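Local atomic coordinates of cytochrome c2 iso-2 (PDB entry 1JDL), a protein that carries electrons through a covalently bound heme c, reducing the oxidized bacteriochlorophyll in purple-bacterial photosynthesis and perhaps also serving respiration. Residues A[23-28]-A[32-37]; A[53-58]-A[81-86]. All coordinates share one frame; numbering follows the deposited sequence.

Contact 1: residues A[23-28]-A[32-37]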
ATOM      1  N   PRO A  23      -6.558  15.060  -6.787  1.00 29.69           N
ATOM      2  CA  PRO A  23      -7.798  15.599  -6.220  1.00 31.68           C
ATOM      3  C   PRO A  23      -9.034  14.770  -6.557  1.00 33.12           C
ATOM      4  O   PRO A  23      -9.231  14.358  -7.699  1.00 33.68           O
ATOM      5  CB  PRO A  23      -7.857  17.014  -6.802  1.00 31.16           C
ATOM      6  CG  PRO A  23      -7.164  16.866  -8.116  1.00 32.12           C
ATOM      7  CD  PRO A  23      -5.973  16.001  -7.759  1.00 30.59           C
ATOM      8  N   ASP A  24      -9.865  14.532  -5.548  1.00 35.80           N
ATOM      9  CA  ASP A  24     -11.080  13.743  -5.717  1.00 38.99           C
ATOM     10  C   ASP A  24     -10.805  12.405  -6.402  1.00 38.77           C
ATOM     11  O   ASP A  24     -11.583  11.956  -7.249  1.00 39.76           O
ATOM     12  CB  ASP A  24     -12.122  14.531  -6.518  1.00 42.03           C
ATOM     13  CG  ASP A  24     -12.562  15.802  -5.812  1.00 45.26           C
ATOM     14  OD1 ASP A  24     -13.029  15.713  -4.656  1.00 46.99           O
ATOM     15  OD2 ASP A  24     -12.443  16.889  -6.417  1.00 47.63           O
ATOM     16  N   ALA A  25      -9.688  11.777  -6.046  1.00 37.13           N
ATOM     17  CA  ALA A  25      -9.344  10.478  -6.617  1.00 34.94           C
ATOM     18  C   ALA A  25     -10.340   9.490  -6.029  1.00 32.37           C
ATOM     19  O   ALA A  25     -10.609   9.518  -4.829  1.00 34.51           O
ATOM     20  CB  ALA A  25      -7.920  10.092  -6.234  1.00 33.54           C
ATOM     21  N   LYS A  26     -10.891   8.620  -6.865  1.00 30.49           N
ATOM     22  CA  LYS A  26     -11.874   7.658  -6.383  1.00 28.96           C
ATOM     23  C   LYS A  26     -11.353   6.232  -6.330  1.00 25.95           C
ATOM     24  O   LYS A  26     -10.356   5.895  -6.972  1.00 24.79           O
ATOM     25  CB  LYS A  26     -13.122   7.719  -7.260  1.00 31.87           C
ATOM     26  CG  LYS A  26     -13.797   9.080  -7.237  1.00 35.20           C
ATOM     27  CD  LYS A  26     -14.906   9.175  -8.265  1.00 39.08           C
ATOM     28  CE  LYS A  26     -15.515  10.569  -8.258  1.00 40.92           C
ATOM     29  NZ  LYS A  26     -16.541  10.731  -9.320  1.00 43.57           N
ATOM     30  N   ASN A  27     -12.034   5.395  -5.555  1.00 24.22           N
ATOM     31  CA  ASN A  27     -11.640   4.001  -5.437  1.00 22.33           C
ATOM     32  C   ASN A  27     -11.984   3.295  -6.744  1.00 22.10           C
ATOM     33  O   ASN A  27     -12.964   3.633  -7.410  1.00 22.96           O
ATOM     34  CB  ASN A  27     -12.392   3.301  -4.295  1.00 22.21           C
ATOM     35  CG  ASN A  27     -12.156   3.944  -2.935  1.00 21.67           C
ATOM     36  OD1 ASN A  27     -11.045   4.361  -2.609  1.00 21.14           O
ATOM     37  ND2 ASN A  27     -13.208   4.003  -2.124  1.00 21.52           N
ATOM     38  N   LEU A  28     -11.159   2.328  -7.116  1.00 19.97           N
ATOM     39  CA  LEU A  28     -11.386   1.528  -8.312  1.00 21.22           C
ATOM     40  C   LEU A  28     -11.259   0.108  -7.778  1.00 19.89           C
ATOM     41  O   LEU A  28     -11.841  -0.213  -6.743  1.00 19.53           O
ATOM     42  CB  LEU A  28     -10.312   1.804  -9.370  1.00 23.16           C
ATOM     43  CG  LEU A  28     -10.330   3.184 -10.031  1.00 26.54           C
ATOM     44  CD1 LEU A  28      -9.208   3.268 -11.054  1.00 29.49           C
ATOM     45  CD2 LEU A  28     -11.675   3.419 -10.705  1.00 27.86           C
ATOM     46  N   ALA A  32      -8.097   4.570  -3.301  1.00 18.21           N
ATOM     47  CA  ALA A  32      -7.421   5.784  -3.742  1.00 17.88           C
ATOM     48  C   ALA A  32      -6.151   5.901  -2.908  1.00 17.52           C
ATOM     49  O   ALA A  32      -6.144   5.541  -1.730  1.00 18.21           O
ATOM     50  CB  ALA A  32      -8.321   7.004  -3.517  1.00 20.46           C
ATOM     51  N   LEU A  33      -5.075   6.396  -3.508  1.00 16.68           N
ATOM     52  CA  LEU A  33      -3.823   6.504  -2.776  1.00 18.02           C
ATOM     53  C   LEU A  33      -3.434   7.920  -2.385  1.00 17.81           C
ATOM     54  O   LEU A  33      -2.324   8.162  -1.907  1.00 17.50           O
ATOM     55  CB  LEU A  33      -2.695   5.830  -3.565  1.00 16.29           C
ATOM     56  CG  LEU A  33      -2.884   4.314  -3.718  1.00 18.21           C
ATOM     57  CD1 LEU A  33      -1.758   3.747  -4.575  1.00 18.52           C
ATOM     58  CD2 LEU A  33      -2.893   3.653  -2.345  1.00 19.43           C
ATOM     59  N   THR A  34      -4.346   8.865  -2.582  1.00 19.34           N
ATOM     60  CA  THR A  34      -4.064  10.234  -2.178  1.00 18.73           C
ATOM     61  C   THR A  34      -4.054  10.232  -0.648  1.00 18.41           C
ATOM     62  O   THR A  34      -4.981   9.721  -0.016  1.00 18.11           O
ATOM     63  CB  THR A  34      -5.150  11.198  -2.676  1.00 20.07           C
ATOM     64  OG1 THR A  34      -5.247  11.107  -4.101  1.00 21.43           O
ATOM     65  CG2 THR A  34      -4.803  12.631  -2.299  1.00 21.19           C
ATOM     66  N   GLY A  35      -2.991  10.774  -0.060  1.00 17.70           N
ATOM     67  CA  GLY A  35      -2.884  10.830   1.389  1.00 19.76           C
ATOM     68  C   GLY A  35      -2.615   9.495   2.064  1.00 20.43           C
ATOM     69  O   GLY A  35      -2.878   9.330   3.259  1.00 20.81           O
ATOM     70  N   VAL A  36      -2.079   8.540   1.312  1.00 19.26           N
ATOM     71  CA  VAL A  36      -1.797   7.221   1.871  1.00 20.10           C
ATOM     72  C   VAL A  36      -0.585   7.218   2.812  1.00 21.98           C
ATOM     73  O   VAL A  36      -0.490   6.379   3.705  1.00 19.92           O
ATOM     74  CB  VAL A  36      -1.596   6.173   0.741  1.00 19.95           C
ATOM     75  CG1 VAL A  36      -0.316   6.475  -0.041  1.00 20.05           C
ATOM     76  CG2 VAL A  36      -1.563   4.766   1.329  1.00 19.09           C
ATOM     77  N   ILE A  37       0.337   8.159   2.631  1.00 22.98           N
ATOM     78  CA  ILE A  37       1.516   8.202   3.494  1.00 24.17           C
ATOM     79  C   ILE A  37       1.150   8.421   4.961  1.00 25.67           C
ATOM     80  O   ILE A  37       0.481   9.399   5.320  1.00 25.97           O
ATOM     81  CB  ILE A  37       2.499   9.304   3.053  1.00 25.69           C
ATOM     82  CG1 ILE A  37       2.842   9.138   1.571  1.00 25.53           C
ATOM     83  CG2 ILE A  37       3.764   9.240   3.904  1.00 25.98           C
ATOM     84  CD1 ILE A  37       3.564   7.848   1.232  1.00 26.40           C
TER
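A32 and N27 make the one hydrogen bond between 23-28 and 32-37, the amide N of A32 lying 3.0 Å from OD1 of N27. The bond is close to straight, with an N-H...O angle of 162°. The donor sits in the plane of the N27 carboxamide, with a C=O...N angle of 147°. N27 reaches it by holding CG beside its own backbone N (chi1 -59°), which swings the amide over to the start of 32-37. The other end of that amide is held too, since ND2 bonds to the carbonyl O of P45; two bonds in opposite senses fix its rotation.

The tight part of the contact is built round the methyl of A32. Its CB rests 3.6 Å from the carbonyl O of A25 and 4.1 Å from the CB of A25, while N27 OD1 approaches the same methyl at 3.9 Å. The A25 methyl also meets T34, its CB lying 3.6 Å from OG1 in a van der Waals contact; the hydroxyl has its polar partner in G22 O.

The loose side is that of K26 and D24, whose CB atoms point away from 32-37 and whose charged ends lie on the surface. With only 188 Å² buried, both sides summed, this is a shallow surface contact.

L33 to V36 form a type II beta turn with T34 and G35 at its corners, closed by V36 N to L33 O at 3.3 Å, with G35 at the positive-phi position. L33 faces inward to the heme and to H19, one of the two axial ligands of the iron. The pairing is consistent with the omega loop that follows the CXXCH heme-binding motif on the histidine side of the heme in class I cytochromes c.

Contact 2: residues A[53-58]-A[81-86]. With HEM (protoporphyrin IX containing Fe), chain B.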
ATOM      1  N   ASN A  53      -5.830  -7.128   5.178  1.00 16.44           N
ATOM      2  CA  ASN A  53      -5.391  -5.740   5.050  1.00 16.08           C
ATOM      3  C   ASN A  53      -6.025  -4.931   6.191  1.00 14.84           C
ATOM      4  O   ASN A  53      -5.379  -4.079   6.796  1.00 15.41           O
ATOM      5  CB  ASN A  53      -5.821  -5.171   3.692  1.00 17.09           C
ATOM      6  CG  ASN A  53      -5.139  -3.853   3.361  1.00 21.17           C
ATOM      7  OD1 ASN A  53      -5.023  -2.971   4.207  1.00 24.23           O
ATOM      8  ND2 ASN A  53      -4.699  -3.713   2.119  1.00 21.52           N
ATOM      9  N   HIS A  54      -7.290  -5.212   6.487  1.00 13.67           N
ATOM     10  CA  HIS A  54      -7.996  -4.527   7.569  1.00 15.57           C
ATOM     11  C   HIS A  54      -7.351  -4.854   8.918  1.00 15.35           C
ATOM     12  O   HIS A  54      -7.099  -3.963   9.731  1.00 16.24           O
ATOM     13  CB  HIS A  54      -9.474  -4.944   7.567  1.00 16.94           C
ATOM     14  CG  HIS A  54     -10.241  -4.482   8.769  1.00 19.48           C
ATOM     15  ND1 HIS A  54     -10.394  -5.259   9.895  1.00 21.54           N
ATOM     16  CD2 HIS A  54     -10.873  -3.314   9.029  1.00 20.31           C
ATOM     17  CE1 HIS A  54     -11.085  -4.590  10.801  1.00 21.24           C
ATOM     18  NE2 HIS A  54     -11.387  -3.405  10.300  1.00 21.30           N
ATOM     19  N   ALA A  55      -7.068  -6.136   9.141  1.00 15.85           N
ATOM     20  CA  ALA A  55      -6.460  -6.588  10.390  1.00 15.11           C
ATOM     21  C   ALA A  55      -5.087  -5.966  10.629  1.00 15.44           C
ATOM     22  O   ALA A  55      -4.747  -5.626  11.762  1.00 15.20           O
ATOM     23  CB  ALA A  55      -6.336  -8.106  10.389  1.00 16.40           C
ATOM     24  N   ALA A  56      -4.299  -5.827   9.566  1.00 15.32           N
ATOM     25  CA  ALA A  56      -2.966  -5.247   9.694  1.00 15.05           C
ATOM     26  C   ALA A  56      -3.039  -3.813  10.219  1.00 16.75           C
ATOM     27  O   ALA A  56      -2.242  -3.416  11.064  1.00 16.01           O
ATOM     28  CB  ALA A  56      -2.244  -5.286   8.350  1.00 17.34           C
ATOM     29  N   GLY A  57      -3.997  -3.039   9.716  1.00 16.54           N
ATOM     30  CA  GLY A  57      -4.147  -1.668  10.163  1.00 16.76           C
ATOM     31  C   GLY A  57      -4.538  -1.612  11.629  1.00 18.18           C
ATOM     32  O   GLY A  57      -3.987  -0.818  12.392  1.00 18.24           O
ATOM     33  N   GLU A  58      -5.487  -2.458  12.023  1.00 17.97           N
ATOM     34  CA  GLU A  58      -5.943  -2.505  13.413  1.00 20.47           C
ATOM     35  C   GLU A  58      -4.802  -2.921  14.337  1.00 21.62           C
ATOM     36  O   GLU A  58      -4.773  -2.544  15.513  1.00 22.48           O
ATOM     37  CB  GLU A  58      -7.102  -3.496  13.562  1.00 23.79           C
ATOM     38  CG  GLU A  58      -8.382  -3.072  12.864  1.00 30.61           C
ATOM     39  CD  GLU A  58      -9.106  -1.952  13.588  1.00 34.51           C
ATOM     40  OE1 GLU A  58     -10.141  -1.484  13.072  1.00 38.52           O
ATOM     41  OE2 GLU A  58      -8.646  -1.540  14.674  1.00 38.50           O
ATOM     42  N   LYS A  81       3.675 -11.300   7.891  1.00 20.04           N
ATOM     43  CA  LYS A  81       4.751 -11.152   8.863  1.00 21.92           C
ATOM     44  C   LYS A  81       4.432 -10.058   9.868  1.00 21.21           C
ATOM     45  O   LYS A  81       4.720 -10.197  11.056  1.00 22.28           O
ATOM     46  CB  LYS A  81       6.073 -10.835   8.163  1.00 22.99           C
ATOM     47  CG  LYS A  81       7.209 -10.536   9.128  1.00 26.72           C
ATOM     48  CD  LYS A  81       8.500 -10.204   8.403  1.00 30.37           C
ATOM     49  CE  LYS A  81       9.563  -9.735   9.388  1.00 32.80           C
ATOM     50  NZ  LYS A  81       9.747 -10.712  10.500  1.00 33.21           N
ATOM     51  N   PHE A  82       3.836  -8.964   9.396  1.00 20.50           N
ATOM     52  CA  PHE A  82       3.495  -7.865  10.291  1.00 20.87           C
ATOM     53  C   PHE A  82       2.522  -8.315  11.376  1.00 20.29           C
ATOM     54  O   PHE A  82       2.692  -7.983  12.549  1.00 20.75           O
ATOM     55  CB  PHE A  82       2.862  -6.698   9.523  1.00 19.59           C
ATOM     56  CG  PHE A  82       2.584  -5.496  10.388  1.00 21.89           C
ATOM     57  CD1 PHE A  82       3.552  -4.515  10.568  1.00 22.58           C
ATOM     58  CD2 PHE A  82       1.379  -5.378  11.071  1.00 21.60           C
ATOM     59  CE1 PHE A  82       3.325  -3.432  11.422  1.00 23.42           C
ATOM     60  CE2 PHE A  82       1.140  -4.304  11.927  1.00 22.75           C
ATOM     61  CZ  PHE A  82       2.119  -3.327  12.102  1.00 22.59           C
ATOM     62  N   LEU A  83       1.494  -9.058  10.977  1.00 20.74           N
ATOM     63  CA  LEU A  83       0.495  -9.543  11.919  1.00 20.78           C
ATOM     64  C   LEU A  83       1.072 -10.549  12.898  1.00 22.42           C
ATOM     65  O   LEU A  83       0.734 -10.536  14.085  1.00 23.06           O
ATOM     66  CB  LEU A  83      -0.683 -10.162  11.171  1.00 20.97           C
ATOM     67  CG  LEU A  83      -1.610  -9.145  10.494  1.00 22.00           C
ATOM     68  CD1 LEU A  83      -2.593  -9.863   9.591  1.00 23.28           C
ATOM     69  CD2 LEU A  83      -2.339  -8.347  11.557  1.00 22.45           C
ATOM     70  N   ALA A  84       1.935 -11.428  12.403  1.00 21.84           N
ATOM     71  CA  ALA A  84       2.555 -12.425  13.266  1.00 21.89           C
ATOM     72  C   ALA A  84       3.439 -11.735  14.300  1.00 22.04           C
ATOM     73  O   ALA A  84       3.363 -12.034  15.492  1.00 22.37           O
ATOM     74  CB  ALA A  84       3.379 -13.396  12.437  1.00 23.57           C
ATOM     75  N   ASP A  85       4.275 -10.807  13.845  1.00 22.10           N
ATOM     76  CA  ASP A  85       5.164 -10.083  14.747  1.00 23.03           C
ATOM     77  C   ASP A  85       4.389  -9.319  15.816  1.00 23.46           C
ATOM     78  O   ASP A  85       4.875  -9.131  16.932  1.00 22.65           O
ATOM     79  CB  ASP A  85       6.035  -9.089  13.972  1.00 24.51           C
ATOM     80  CG  ASP A  85       7.163  -9.759  13.215  1.00 24.70           C
ATOM     81  OD1 ASP A  85       7.367 -10.977  13.392  1.00 25.61           O
ATOM     82  OD2 ASP A  85       7.854  -9.056  12.446  1.00 27.84           O
ATOM     83  N   ALA A  86       3.183  -8.880  15.466  1.00 23.09           N
ATOM     84  CA  ALA A  86       2.353  -8.110  16.388  1.00 23.91           C
ATOM     85  C   ALA A  86       1.596  -8.957  17.404  1.00 24.92           C
ATOM     86  O   ALA A  86       0.985  -8.416  18.330  1.00 25.74           O
ATOM     87  CB  ALA A  86       1.364  -7.254  15.601  1.00 24.35           C
TER
HETATM   88  CHA HEM B 500      -3.901  -2.001  -1.802  1.00 13.26           C
HETATM   89  CHB HEM B 500      -0.018   0.343  -3.442  1.00 14.12           C
HETATM   90  CHC HEM B 500      -0.667  -1.670  -7.787  1.00 16.13           C
HETATM   91  CHD HEM B 500      -4.813  -3.544  -6.283  1.00 14.64           C
HETATM   92  C1A HEM B 500      -2.741  -1.225  -1.854  1.00 14.19           C
HETATM   93  C2A HEM B 500      -2.134  -0.587  -0.710  1.00 12.43           C
HETATM   94  C3A HEM B 500      -1.039   0.064  -1.186  1.00 12.16           C
HETATM   95  C4A HEM B 500      -0.991  -0.168  -2.610  1.00 14.75           C
HETATM   96  CMA HEM B 500      -0.012   0.844  -0.380  1.00 14.35           C
HETATM   97  CAA HEM B 500      -2.732  -0.536   0.703  1.00 13.84           C
HETATM   98  CBA HEM B 500      -3.643   0.689   0.763  1.00 13.78           C
HETATM   99  CGA HEM B 500      -4.427   0.825   2.071  1.00 15.40           C
HETATM  100  O1A HEM B 500      -4.205   0.037   3.012  1.00 15.99           O
HETATM  101  O2A HEM B 500      -5.271   1.742   2.157  1.00 16.85           O
HETATM  102  C1B HEM B 500       0.117   0.012  -4.783  1.00 14.31           C
HETATM  103  C2B HEM B 500       1.171   0.490  -5.643  1.00 15.13           C
HETATM  104  C3B HEM B 500       1.093  -0.269  -6.777  1.00 17.47           C
HETATM  105  C4B HEM B 500      -0.124  -0.984  -6.712  1.00 14.93           C
HETATM  106  CMB HEM B 500       2.126   1.628  -5.309  1.00 15.67           C
HETATM  107  CAB HEM B 500       2.081  -0.605  -7.726  1.00 22.68           C
HETATM  108  CBB HEM B 500       3.553  -0.232  -7.729  1.00 19.03           C
HETATM  109  C1C HEM B 500      -1.823  -2.393  -7.745  1.00 15.27           C
HETATM  110  C2C HEM B 500      -2.391  -3.116  -8.864  1.00 16.79           C
HETATM  111  C3C HEM B 500      -3.458  -3.768  -8.375  1.00 17.82           C
HETATM  112  C4C HEM B 500      -3.690  -3.251  -7.041  1.00 16.12           C
HETATM  113  CMC HEM B 500      -1.879  -3.107 -10.306  1.00 17.67           C
HETATM  114  CAC HEM B 500      -4.152  -4.882  -8.898  1.00 24.84           C
HETATM  115  CBC HEM B 500      -4.041  -5.558 -10.260  1.00 23.76           C
HETATM  116  C1D HEM B 500      -4.973  -3.226  -4.954  1.00 13.52           C
HETATM  117  C2D HEM B 500      -6.073  -3.690  -4.142  1.00 13.61           C
HETATM  118  C3D HEM B 500      -5.790  -3.328  -2.855  1.00 14.72           C
HETATM  119  C4D HEM B 500      -4.509  -2.616  -2.907  1.00 13.24           C
HETATM  120  CMD HEM B 500      -7.288  -4.497  -4.609  1.00 13.82           C
HETATM  121  CAD HEM B 500      -6.595  -3.703  -1.607  1.00 14.05           C
HETATM  122  CBD HEM B 500      -5.991  -5.005  -1.068  1.00 16.17           C
HETATM  123  CGD HEM B 500      -6.759  -5.602   0.094  1.00 15.36           C
HETATM  124  O1D HEM B 500      -6.352  -6.687   0.562  1.00 15.41           O
HETATM  125  O2D HEM B 500      -7.758  -5.000   0.547  1.00 16.86           O
HETATM  126  NA  HEM B 500      -2.026  -0.982  -3.014  1.00 13.73           N
HETATM  127  NB  HEM B 500      -0.692  -0.888  -5.443  1.00 14.47           N
HETATM  128  NC  HEM B 500      -2.618  -2.498  -6.617  1.00 14.32           N
HETATM  129  ND  HEM B 500      -4.016  -2.560  -4.205  1.00 13.70           N
HETATM  130 FE   HEM B 500      -2.312  -1.765  -4.819  1.00 14.03          FE
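Helices 53-58 and 81-85 run in broadly the same direction at a crossing angle of 43°, with axes 9.6 Å apart at closest approach and the CA atoms of A56 and L83 within 5.9 Å. Small residues on 53-58 permit this approach, and two larger side chains of 81-86 fill the interface.

L83 does most of the touching through one branch. Its CG stands beside the backbone N (chi1 -74°), which carries CD2 to the junction of A55 and A56. There CD2 meets the carbonyl O of A55 at 3.6 Å and the CA of A56 at 3.7 Å, while the CB of A55 flanks it at 4.2 Å. The methyl therefore packs on main chain as much as on alanine side chains.

F82 lies alongside, its CG anti to the backbone N (chi1 -176°), which sends the ring across toward A56. Its CE2 comes 3.6 Å from the carbonyl O of A56, which approaches the ring obliquely. The contact across the helices is thus van der Waals packing, burying 163 Å² with both sides summed.

The polar groups point elsewhere. K81 NZ and D85 OD2 form a salt bridge of 3.2 Å on the far side of their own helix, using the syn lone pair of the carboxylate. N53 points away from 81-86, its CB 3.5 Å from O1D of a heme propionate.

L61, in the loop after helix 51-58, touches both A56 and F82, and Q91, beyond helix 75-85, touches A55; the pair thus joins two helices, separated in the chain by helix 65-71, at the propionate end of a fold of helices and long loops, without strands.

In the fold
Contacts 1 and 2 lie on opposite sides of the chain's centre, their own centres 22 Å apart, and share no segment. Contact 1 is a surface contact in which two pieces of one loop, with three residues between them, are held partly by a side-chain-to-backbone hydrogen bond. Contact 2 is buried for the most part and brings together two helical segments with 22 residues between them through apolar packing, its salt bridge staying within one helix. Each has one segment that reaches the heme: 32-37 through L33 on the side of the axial histidine, 53-58 through N53 near the propionates. R39 bonds both to A32 O beside contact 1 and to the heme.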